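PDB 3LOP: substrate binding periplasmic protein from Ralstonia solanacearum, which binds leucine and probably delivers amino acids of this kind to an ABC transporter of the inner membrane. Local coordinates for residues G41-E45 with I300-K306; V75-T79 with A292-L296; I265-N269 with D279-S283. Residue numbers count along the deposited sequence, not the author numbering.

In the fold
One long helix, 284-303, with the loop before it, takes part in all three contacts. Contact 3 joins helix 263-275 to the loop that leads into helix 284-303, contact 2 lays the middle of helix 284-303 on strand 74-78, and contact 1 seats the turn 41-45 on its C-terminal end. Contacts 1 and 2 have centres about 14 Å apart and meet where Ile300 CD1 lies 3.9 Å from Val75 CG2. Contacts 2 and 3, about 18 Å apart between centres, are joined by the Lys294 NZ to Glu267 OE1 salt bridge of 2.7 Å. In contact 2, the side chain of Thr79 is about 9 Å from the bound leucine, near the pocket but not part of it.

Contact 1 (G41-E45 with I300-K306)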
ATOM      1  N   GLY A  41      -8.064  24.378  -7.260  1.00  7.45           N
ATOM      2  CA  GLY A  41      -9.003  23.280  -7.084  1.00  8.99           C
ATOM      3  C   GLY A  41      -9.339  22.596  -8.374  1.00  9.38           C
ATOM      4  O   GLY A  41      -8.507  22.534  -9.269  1.00 11.11           O
ATOM      5  N   ILE A  42     -10.557  22.078  -8.468  1.00 10.27           N
ATOM      6  CA  ILE A  42     -10.990  21.393  -9.677  1.00 12.93           C
ATOM      7  C   ILE A  42     -12.163  22.139 -10.292  1.00 14.08           C
ATOM      8  O   ILE A  42     -13.239  22.216  -9.702  1.00 13.83           O
ATOM      9  CB  ILE A  42     -11.424  19.949  -9.376  1.00 13.72           C
ATOM     10  CG1 ILE A  42     -10.261  19.178  -8.752  1.00 14.95           C
ATOM     11  CG2 ILE A  42     -11.875  19.268 -10.657  1.00 14.33           C
ATOM     12  CD1 ILE A  42     -10.594  17.741  -8.409  1.00 16.46           C
ATOM     13  N   ASN A  43     -11.945  22.683 -11.484  1.00 17.28           N
ATOM     14  CA  ASN A  43     -12.979  23.434 -12.183  1.00 19.44           C
ATOM     15  C   ASN A  43     -13.542  24.510 -11.254  1.00 18.92           C
ATOM     16  O   ASN A  43     -14.748  24.748 -11.214  1.00 20.36           O
ATOM     17  CB  ASN A  43     -14.097  22.493 -12.651  1.00 21.82           C
ATOM     18  CG  ASN A  43     -13.601  21.430 -13.625  1.00 24.44           C
ATOM     19  OD1 ASN A  43     -12.948  21.739 -14.624  1.00 24.86           O
ATOM     20  ND2 ASN A  43     -13.919  20.171 -13.340  1.00 26.38           N
ATOM     21  N   GLY A  44     -12.648  25.145 -10.499  1.00 17.99           N
ATOM     22  CA  GLY A  44     -13.049  26.197  -9.580  1.00 17.03           C
ATOM     23  C   GLY A  44     -13.693  25.715  -8.294  1.00 16.58           C
ATOM     24  O   GLY A  44     -14.193  26.519  -7.508  1.00 17.83           O
ATOM     25  N   GLU A  45     -13.682  24.408  -8.064  1.00 14.28           N
ATOM     26  CA  GLU A  45     -14.288  23.865  -6.857  1.00 13.69           C
ATOM     27  C   GLU A  45     -13.246  23.381  -5.852  1.00 11.42           C
ATOM     28  O   GLU A  45     -12.210  22.838  -6.231  1.00  9.84           O
ATOM     29  CB  GLU A  45     -15.241  22.721  -7.216  1.00 16.46           C
ATOM     30  CG  GLU A  45     -16.357  23.133  -8.164  1.00 20.82           C
ATOM     31  CD  GLU A  45     -17.371  22.030  -8.393  1.00 23.21           C
ATOM     32  OE1 GLU A  45     -18.090  21.673  -7.435  1.00 26.17           O
ATOM     33  OE2 GLU A  45     -17.448  21.519  -9.530  1.00 25.46           O
ATOM     34  N   ILE A 300     -12.291  13.229 -11.098  1.00  4.17           N
ATOM     35  CA  ILE A 300     -13.254  14.246 -10.697  1.00  5.17           C
ATOM     36  C   ILE A 300     -13.266  15.377 -11.724  1.00  4.94           C
ATOM     37  O   ILE A 300     -14.324  15.897 -12.077  1.00  4.93           O
ATOM     38  CB  ILE A 300     -12.919  14.807  -9.298  1.00  4.75           C
ATOM     39  CG1 ILE A 300     -13.064  13.693  -8.255  1.00  5.06           C
ATOM     40  CG2 ILE A 300     -13.852  15.967  -8.962  1.00  6.81           C
ATOM     41  CD1 ILE A 300     -12.681  14.097  -6.844  1.00  5.79           C
ATOM     42  N   ARG A 301     -12.086  15.741 -12.211  1.00  4.79           N
ATOM     43  CA  ARG A 301     -11.966  16.801 -13.205  1.00  6.17           C
ATOM     44  C   ARG A 301     -12.728  16.427 -14.474  1.00  7.21           C
ATOM     45  O   ARG A 301     -13.459  17.245 -15.033  1.00  9.05           O
ATOM     46  CB  ARG A 301     -10.493  17.043 -13.547  1.00  6.29           C
ATOM     47  CG  ARG A 301     -10.267  18.246 -14.456  1.00  8.24           C
ATOM     48  CD  ARG A 301      -8.810  18.361 -14.880  1.00 11.84           C
ATOM     49  NE  ARG A 301      -8.434  17.313 -15.825  1.00 15.56           N
ATOM     50  CZ  ARG A 301      -8.900  17.227 -17.069  1.00 17.67           C
ATOM     51  NH1 ARG A 301      -9.761  18.130 -17.521  1.00 19.35           N
ATOM     52  NH2 ARG A 301      -8.509  16.236 -17.859  1.00 17.89           N
ATOM     53  N   ARG A 302     -12.555  15.187 -14.921  1.00  7.49           N
ATOM     54  CA  ARG A 302     -13.226  14.710 -16.125  1.00  6.82           C
ATOM     55  C   ARG A 302     -14.733  14.573 -15.946  1.00  8.91           C
ATOM     56  O   ARG A 302     -15.486  14.619 -16.922  1.00  9.79           O
ATOM     57  CB  ARG A 302     -12.642  13.360 -16.552  1.00  6.68           C
ATOM     58  CG  ARG A 302     -11.175  13.409 -16.937  1.00  6.28           C
ATOM     59  CD  ARG A 302     -10.719  12.056 -17.451  1.00  9.00           C
ATOM     60  NE  ARG A 302      -9.305  12.047 -17.809  1.00 10.08           N
ATOM     61  CZ  ARG A 302      -8.729  11.105 -18.552  1.00 10.40           C
ATOM     62  NH1 ARG A 302      -9.448  10.093 -19.021  1.00 10.34           N
ATOM     63  NH2 ARG A 302      -7.434  11.177 -18.829  1.00 13.02           N
ATOM     64  N   ALA A 303     -15.172  14.408 -14.702  1.00  8.51           N
ATOM     65  CA  ALA A 303     -16.593  14.251 -14.409  1.00  9.22           C
ATOM     66  C   ALA A 303     -17.393  15.532 -14.629  1.00 10.63           C
ATOM     67  O   ALA A 303     -18.622  15.493 -14.705  1.00 11.92           O
ATOM     68  CB  ALA A 303     -16.778  13.757 -12.982  1.00  8.81           C
ATOM     69  N   GLY A 304     -16.700  16.663 -14.715  1.00 12.39           N
ATOM     70  CA  GLY A 304     -17.383  17.925 -14.949  1.00 13.95           C
ATOM     71  C   GLY A 304     -17.827  18.652 -13.694  1.00 15.01           C
ATOM     72  O   GLY A 304     -17.654  18.149 -12.588  1.00 14.70           O
ATOM     73  N   PRO A 305     -18.408  19.855 -13.840  1.00 17.17           N
ATOM     74  CA  PRO A 305     -18.883  20.669 -12.718  1.00 17.71           C
ATOM     75  C   PRO A 305     -19.895  19.939 -11.840  1.00 17.03           C
ATOM     76  O   PRO A 305     -20.689  19.137 -12.333  1.00 17.63           O
ATOM     77  CB  PRO A 305     -19.496  21.882 -13.413  1.00 19.21           C
ATOM     78  CG  PRO A 305     -18.651  22.020 -14.633  1.00 19.56           C
ATOM     79  CD  PRO A 305     -18.557  20.588 -15.108  1.00 18.62           C
ATOM     80  N   LYS A 306     -19.857  20.230 -10.542  1.00 16.61           N
ATOM     81  CA  LYS A 306     -20.762  19.619  -9.572  1.00 16.48           C
ATOM     82  C   LYS A 306     -20.942  18.137  -9.883  1.00 15.53           C
ATOM     83  O   LYS A 306     -22.064  17.656 -10.037  1.00 14.53           O
ATOM     84  CB  LYS A 306     -22.117  20.326  -9.611  1.00 19.54           C
ATOM     85  CG  LYS A 306     -22.033  21.829  -9.385  1.00 22.81           C
ATOM     86  CD  LYS A 306     -23.408  22.473  -9.435  1.00 25.78           C
ATOM     87  CE  LYS A 306     -23.324  23.974  -9.199  1.00 28.18           C
ATOM     88  NZ  LYS A 306     -24.672  24.613  -9.197  1.00 30.44           N
TER
HETATM   89  O   HOH W   1     -15.228  18.452 -11.555  1.00 15.68           O
HETATM   90  O   HOH W   2     -10.643  20.862 -16.914  1.00 23.85           O
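Ile42 lays its side chain against the last turn of helix 284-303, with CD1 3.8 Å from Ile300 CG2 and CG2 3.5 Å from Arg301 CA. It also opens a type I' turn, held by Ile42 N to Glu45 O (2.9 Å) and Glu45 N to Ile42 O (2.8 Å). Asn43 and Gly44 are the two positive-phi corners, and the Asn43 side chain lies over the helix end. Its ND2 makes a weak hydrogen bond to Arg301 O (3.4 Å) and donates to a water at 2.8 Å, which donates to Ile300 O (2.8 Å) and Gly304 O (2.7 Å). Gly304, with phi of 89°, turns the chain out of the helix. Beyond it, Lys306 N donates to Glu45 OE2 (2.9 Å); the backbone, not the lysine ammonium, is the partner. Arg301 NH2 pairs with Glu298, while NH1 donates to a second water (2.9 Å) that weakly bonds Asn43 OD1 (3.4 Å). The arrangement fits the alpha/beta lobe of a periplasmic binding protein: the link between helix 19-38 and strand 47-53, part of a right-handed beta-alpha-beta crossover from strand 6-12, rests on the C-terminal end of a helix from a distant part of the sequence.

Contact 2 (V75-T79 with A292-L296); sequences VALLT and AAKVL
This is a buried helix-on-sheet contact in an alpha/beta lobe of the periplasmic binding protein fold, where helix 284-303 lies over a parallel sheet and covers its strand 74-78. Residues 76-78 are extended, whereas 292-296 form regular helix, with Leu296 N bonded to Ala292 O at 3.0 Å. The two short segments run nearly antiparallel, their N-to-C directions 163° apart and their axes 9.7 Å apart at closest approach. The register places Ala76 CA 7.9 Å from Leu296 CA and Leu78 CA 7.0 Å from Ala292 CA. Ala76 and Leu78 direct their CA-to-CB bonds toward the helix; Leu77 between them points away, where it packs on Leu100 and Leu102. No hydrogen bond crosses the interface; the contacts are van der Waals and almost all apolar. Leu78, chi1 -78° and chi2 173°, lies against Ala292 and Ala293: its CD2 is 3.9 Å from Ala292 CB and its CD1 4.2 Å from Ala293 CB. Leu296, with chi1 near 180° and chi2 near +60°, reaches from the helix toward the strand, setting CD1 3.5 Å from Ala76 CB and CD2 3.6 Å from Leu78 CG, so that the two leucines also touch each other. Phe33 of helix 19-38 and Val8 of strand 6-12 border the same core. At Thr79 the chain leaves the strand with phi 30° and psi 63°, heading for the leucine-binding residues Val81, Gly82 and Thr83. Thr79 takes the p rotamer, and its CG2 rests 3.6 Å from Ala292 CB.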
ATOM      1  N   VAL A  75     -17.740  11.762  -3.136  1.00  7.46           N
ATOM      2  CA  VAL A  75     -17.851  11.228  -4.486  1.00  6.15           C
ATOM      3  C   VAL A  75     -16.986   9.978  -4.605  1.00  4.50           C
ATOM      4  O   VAL A  75     -17.103   9.221  -5.563  1.00  4.45           O
ATOM      5  CB  VAL A  75     -17.407  12.255  -5.555  1.00  6.42           C
ATOM      6  CG1 VAL A  75     -18.332  13.460  -5.517  1.00  9.11           C
ATOM      7  CG2 VAL A  75     -15.957  12.673  -5.322  1.00  7.60           C
ATOM      8  N   ALA A  76     -16.123   9.760  -3.618  1.00  4.24           N
ATOM      9  CA  ALA A  76     -15.248   8.596  -3.627  1.00  4.05           C
ATOM     10  C   ALA A  76     -14.554   8.390  -2.285  1.00  4.17           C
ATOM     11  O   ALA A  76     -14.527   9.288  -1.439  1.00  4.62           O
ATOM     12  CB  ALA A  76     -14.200   8.735  -4.733  1.00  4.54           C
ATOM     13  N   LEU A  77     -14.009   7.187  -2.114  1.00  2.31           N
ATOM     14  CA  LEU A  77     -13.277   6.767  -0.919  1.00  3.90           C
ATOM     15  C   LEU A  77     -11.832   6.486  -1.346  1.00  5.22           C
ATOM     16  O   LEU A  77     -11.600   5.921  -2.415  1.00  5.78           O
ATOM     17  CB  LEU A  77     -13.908   5.492  -0.347  1.00  3.36           C
ATOM     18  CG  LEU A  77     -13.190   4.722   0.768  1.00  2.52           C
ATOM     19  CD1 LEU A  77     -13.159   5.545   2.053  1.00  4.02           C
ATOM     20  CD2 LEU A  77     -13.922   3.414   1.007  1.00  3.62           C
ATOM     21  N   LEU A  78     -10.869   6.873  -0.511  1.00  5.67           N
ATOM     22  CA  LEU A  78      -9.451   6.680  -0.816  1.00  6.62           C
ATOM     23  C   LEU A  78      -8.656   5.830   0.167  1.00  6.19           C
ATOM     24  O   LEU A  78      -8.905   5.846   1.371  1.00  7.02           O
ATOM     25  CB  LEU A  78      -8.735   8.034  -0.893  1.00  9.77           C
ATOM     26  CG  LEU A  78      -8.834   8.946  -2.110  1.00 10.51           C
ATOM     27  CD1 LEU A  78      -8.154  10.277  -1.788  1.00 12.50           C
ATOM     28  CD2 LEU A  78      -8.162   8.284  -3.307  1.00 12.27           C
ATOM     29  N   THR A  79      -7.685   5.108  -0.386  1.00  7.15           N
ATOM     30  CA  THR A  79      -6.713   4.286   0.338  1.00  6.33           C
ATOM     31  C   THR A  79      -7.046   3.617   1.673  1.00  6.77           C
ATOM     32  O   THR A  79      -6.417   3.911   2.693  1.00  7.57           O
ATOM     33  CB  THR A  79      -5.423   5.103   0.560  1.00  6.44           C
ATOM     34  OG1 THR A  79      -5.688   6.170   1.483  1.00  7.46           O
ATOM     35  CG2 THR A  79      -4.947   5.709  -0.755  1.00  6.52           C
ATOM     36  N   ALA A 292      -2.725   8.289  -5.248  1.00  2.90           N
ATOM     37  CA  ALA A 292      -4.129   7.897  -5.273  1.00  1.81           C
ATOM     38  C   ALA A 292      -5.009   9.137  -5.371  1.00  2.96           C
ATOM     39  O   ALA A 292      -5.965   9.176  -6.151  1.00  2.65           O
ATOM     40  CB  ALA A 292      -4.475   7.101  -4.025  1.00  3.43           C
ATOM     41  N   ALA A 293      -4.674  10.156  -4.585  1.00  2.38           N
ATOM     42  CA  ALA A 293      -5.440  11.395  -4.595  1.00  3.42           C
ATOM     43  C   ALA A 293      -5.395  12.067  -5.965  1.00  3.23           C
ATOM     44  O   ALA A 293      -6.406  12.579  -6.439  1.00  3.67           O
ATOM     45  CB  ALA A 293      -4.914  12.348  -3.525  1.00  3.67           C
ATOM     46  N   LYS A 294      -4.226  12.056  -6.604  1.00  3.84           N
ATOM     47  CA  LYS A 294      -4.090  12.681  -7.915  1.00  3.67           C
ATOM     48  C   LYS A 294      -4.901  11.932  -8.972  1.00  4.23           C
ATOM     49  O   LYS A 294      -5.515  12.548  -9.840  1.00  3.86           O
ATOM     50  CB  LYS A 294      -2.617  12.754  -8.330  1.00  4.91           C
ATOM     51  CG  LYS A 294      -2.401  13.580  -9.589  1.00  4.95           C
ATOM     52  CD  LYS A 294      -0.933  13.877  -9.834  1.00  6.00           C
ATOM     53  CE  LYS A 294      -0.769  14.785 -11.045  1.00  7.11           C
ATOM     54  NZ  LYS A 294       0.663  15.108 -11.297  1.00  4.77           N
ATOM     55  N   VAL A 295      -4.901  10.603  -8.902  1.00  3.51           N
ATOM     56  CA  VAL A 295      -5.668   9.801  -9.850  1.00  3.40           C
ATOM     57  C   VAL A 295      -7.156  10.116  -9.686  1.00  3.43           C
ATOM     58  O   VAL A 295      -7.879  10.296 -10.667  1.00  3.51           O
ATOM     59  CB  VAL A 295      -5.433   8.292  -9.618  1.00  3.30           C
ATOM     60  CG1 VAL A 295      -6.460   7.472 -10.388  1.00  3.57           C
ATOM     61  CG2 VAL A 295      -4.031   7.918 -10.069  1.00  4.54           C
ATOM     62  N   LEU A 296      -7.611  10.182  -8.437  1.00  2.55           N
ATOM     63  CA  LEU A 296      -9.009  10.491  -8.166  1.00  2.16           C
ATOM     64  C   LEU A 296      -9.338  11.904  -8.643  1.00  4.21           C
ATOM     65  O   LEU A 296     -10.394  12.138  -9.222  1.00  3.16           O
ATOM     66  CB  LEU A 296      -9.300  10.362  -6.666  1.00  3.86           C
ATOM     67  CG  LEU A 296     -10.697  10.778  -6.197  1.00  3.02           C
ATOM     68  CD1 LEU A 296     -11.776  10.002  -6.954  1.00  4.49           C
ATOM     69  CD2 LEU A 296     -10.810  10.528  -4.699  1.00  4.49           C
TER

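Contact 3 (I265-N269 with D279-S283)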
ATOM      1  N   ILE A 265       7.944  12.615  -7.373  1.00  3.22           N
ATOM      2  CA  ILE A 265       8.652  12.964  -6.149  1.00  2.51           C
ATOM      3  C   ILE A 265       8.914  14.466  -6.137  1.00  3.80           C
ATOM      4  O   ILE A 265       8.802  15.118  -5.094  1.00  3.25           O
ATOM      5  CB  ILE A 265       9.981  12.182  -6.031  1.00  2.44           C
ATOM      6  CG1 ILE A 265       9.691  10.675  -6.056  1.00  3.05           C
ATOM      7  CG2 ILE A 265      10.706  12.561  -4.746  1.00  3.34           C
ATOM      8  CD1 ILE A 265       8.656  10.200  -5.024  1.00  2.97           C
ATOM      9  N   ARG A 266       9.249  15.022  -7.297  1.00  3.03           N
ATOM     10  CA  ARG A 266       9.480  16.455  -7.367  1.00  4.39           C
ATOM     11  C   ARG A 266       8.192  17.209  -7.056  1.00  3.43           C
ATOM     12  O   ARG A 266       8.219  18.201  -6.330  1.00  4.33           O
ATOM     13  CB  ARG A 266      10.035  16.866  -8.739  1.00  4.18           C
ATOM     14  CG  ARG A 266      11.536  16.619  -8.840  1.00  5.61           C
ATOM     15  CD  ARG A 266      12.189  17.294 -10.036  1.00  7.96           C
ATOM     16  NE  ARG A 266      11.940  16.602 -11.296  1.00  9.55           N
ATOM     17  CZ  ARG A 266      11.043  16.983 -12.199  1.00  8.57           C
ATOM     18  NH1 ARG A 266      10.298  18.058 -11.983  1.00  8.68           N
ATOM     19  NH2 ARG A 266      10.907  16.298 -13.325  1.00  7.84           N
ATOM     20  N   GLU A 267       7.062  16.739  -7.582  1.00  2.59           N
ATOM     21  CA  GLU A 267       5.801  17.420  -7.303  1.00  3.33           C
ATOM     22  C   GLU A 267       5.447  17.313  -5.819  1.00  3.18           C
ATOM     23  O   GLU A 267       4.929  18.259  -5.223  1.00  3.46           O
ATOM     24  CB  GLU A 267       4.652  16.858  -8.154  1.00  3.28           C
ATOM     25  CG  GLU A 267       3.403  17.745  -8.059  1.00  3.21           C
ATOM     26  CD  GLU A 267       2.178  17.193  -8.765  1.00  5.39           C
ATOM     27  OE1 GLU A 267       2.253  16.096  -9.355  1.00  4.80           O
ATOM     28  OE2 GLU A 267       1.129  17.873  -8.721  1.00  6.08           O
ATOM     29  N   PHE A 268       5.733  16.159  -5.223  1.00  2.84           N
ATOM     30  CA  PHE A 268       5.456  15.948  -3.809  1.00  3.13           C
ATOM     31  C   PHE A 268       6.244  16.962  -2.980  1.00  3.26           C
ATOM     32  O   PHE A 268       5.691  17.608  -2.094  1.00  3.89           O
ATOM     33  CB  PHE A 268       5.839  14.515  -3.406  1.00  2.73           C
ATOM     34  CG  PHE A 268       5.478  14.155  -1.987  1.00  2.73           C
ATOM     35  CD1 PHE A 268       6.215  14.647  -0.911  1.00  4.06           C
ATOM     36  CD2 PHE A 268       4.405  13.305  -1.728  1.00  3.30           C
ATOM     37  CE1 PHE A 268       5.890  14.294   0.402  1.00  4.53           C
ATOM     38  CE2 PHE A 268       4.073  12.947  -0.422  1.00  4.15           C
ATOM     39  CZ  PHE A 268       4.818  13.443   0.645  1.00  5.24           C
ATOM     40  N   ASN A 269       7.530  17.109  -3.282  1.00  3.35           N
ATOM     41  CA  ASN A 269       8.364  18.053  -2.545  1.00  4.54           C
ATOM     42  C   ASN A 269       7.954  19.499  -2.783  1.00  4.82           C
ATOM     43  O   ASN A 269       8.006  20.317  -1.864  1.00  5.36           O
ATOM     44  CB  ASN A 269       9.843  17.854  -2.892  1.00  6.23           C
ATOM     45  CG  ASN A 269      10.422  16.619  -2.240  1.00  7.11           C
ATOM     46  OD1 ASN A 269      10.020  16.249  -1.136  1.00  9.50           O
ATOM     47  ND2 ASN A 269      11.375  15.984  -2.905  1.00  8.10           N
ATOM     48  N   ASP A 279       4.701  18.935   8.876  1.00 21.59           N
ATOM     49  CA  ASP A 279       4.432  17.675   9.561  1.00 23.07           C
ATOM     50  C   ASP A 279       4.459  16.458   8.636  1.00 22.12           C
ATOM     51  O   ASP A 279       4.492  15.319   9.104  1.00 21.69           O
ATOM     52  CB  ASP A 279       3.074  17.750  10.263  1.00 25.78           C
ATOM     53  CG  ASP A 279       1.944  18.099   9.308  1.00 28.93           C
ATOM     54  OD1 ASP A 279       1.996  19.185   8.691  1.00 30.58           O
ATOM     55  OD2 ASP A 279       1.005  17.287   9.175  1.00 31.55           O
ATOM     56  N   VAL A 280       4.448  16.699   7.329  1.00 20.29           N
ATOM     57  CA  VAL A 280       4.452  15.611   6.355  1.00 18.57           C
ATOM     58  C   VAL A 280       5.851  15.224   5.889  1.00 18.54           C
ATOM     59  O   VAL A 280       6.611  16.061   5.402  1.00 19.21           O
ATOM     60  CB  VAL A 280       3.613  15.979   5.111  1.00 18.76           C
ATOM     61  CG1 VAL A 280       3.603  14.819   4.124  1.00 18.24           C
ATOM     62  CG2 VAL A 280       2.197  16.336   5.528  1.00 18.58           C
ATOM     63  N   ASP A 281       6.185  13.946   6.038  1.00 16.53           N
ATOM     64  CA  ASP A 281       7.487  13.450   5.613  1.00 15.83           C
ATOM     65  C   ASP A 281       7.357  12.640   4.329  1.00 13.34           C
ATOM     66  O   ASP A 281       6.389  11.901   4.140  1.00 13.01           O
ATOM     67  CB  ASP A 281       8.115  12.569   6.697  1.00 20.13           C
ATOM     68  CG  ASP A 281       8.545  13.362   7.916  1.00 22.31           C
ATOM     69  OD1 ASP A 281       9.280  14.358   7.751  1.00 26.16           O
ATOM     70  OD2 ASP A 281       8.157  12.982   9.039  1.00 26.73           O
ATOM     71  N   LEU A 282       8.333  12.790   3.443  1.00 10.30           N
ATOM     72  CA  LEU A 282       8.344  12.051   2.191  1.00  9.15           C
ATOM     73  C   LEU A 282       8.601  10.585   2.533  1.00  8.77           C
ATOM     74  O   LEU A 282       9.563  10.268   3.234  1.00 11.40           O
ATOM     75  CB  LEU A 282       9.459  12.584   1.287  1.00  9.13           C
ATOM     76  CG  LEU A 282       9.761  11.843  -0.017  1.00  9.11           C
ATOM     77  CD1 LEU A 282       8.543  11.872  -0.931  1.00  8.74           C
ATOM     78  CD2 LEU A 282      10.957  12.500  -0.697  1.00  9.91           C
ATOM     79  N   SER A 283       7.731   9.699   2.057  1.00  6.65           N
ATOM     80  CA  SER A 283       7.874   8.269   2.311  1.00  5.28           C
ATOM     81  C   SER A 283       7.108   7.507   1.247  1.00  5.16           C
ATOM     82  O   SER A 283       6.297   8.086   0.527  1.00  4.78           O
ATOM     83  CB  SER A 283       7.304   7.899   3.681  1.00  5.96           C
ATOM     84  OG  SER A 283       5.888   8.008   3.684  1.00  5.98           O
TER
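Along one turn of helix 263-275, Ile265 comes first, its carbonyl accepting Asn269 N at 3.0 Å. Although its CA-to-CB bond points sideways, CG2 comes within 4.1 Å of Leu282 CD2. Arg266 and Glu267 face elsewhere; Glu267 is engaged by Lys294 and Trp35. Phe268 makes the most contacts from the helix side. Its CA-to-CB bond points toward the loop, and the ring receives Leu282 on one face in a CH-pi interaction, with CD1 3.9 Å from the ring centroid and 23° off the normal. At the far end of the ring, Phe268 CZ lies 3.9 Å from Val280 CG1 and 4.1 Å from Asp281 O. Asn269 then borders Leu282 as well, with OD1 3.9 Å from Leu282 CD2. Leu282 is therefore held by three residues of the helix, without any hydrogen bond between the segments, while Phe268 also meets the ring of Phe290 and the side chain of Leu31. Just beyond, Ser283 is the N-cap of helix 284-303, its OG bonded to Ala286 N. This is a helix-loop-helix connection, in which Leu282 of the linker packs on the first helix just before the N-capped start of the second, whose Arg285 belongs to the leucine pocket.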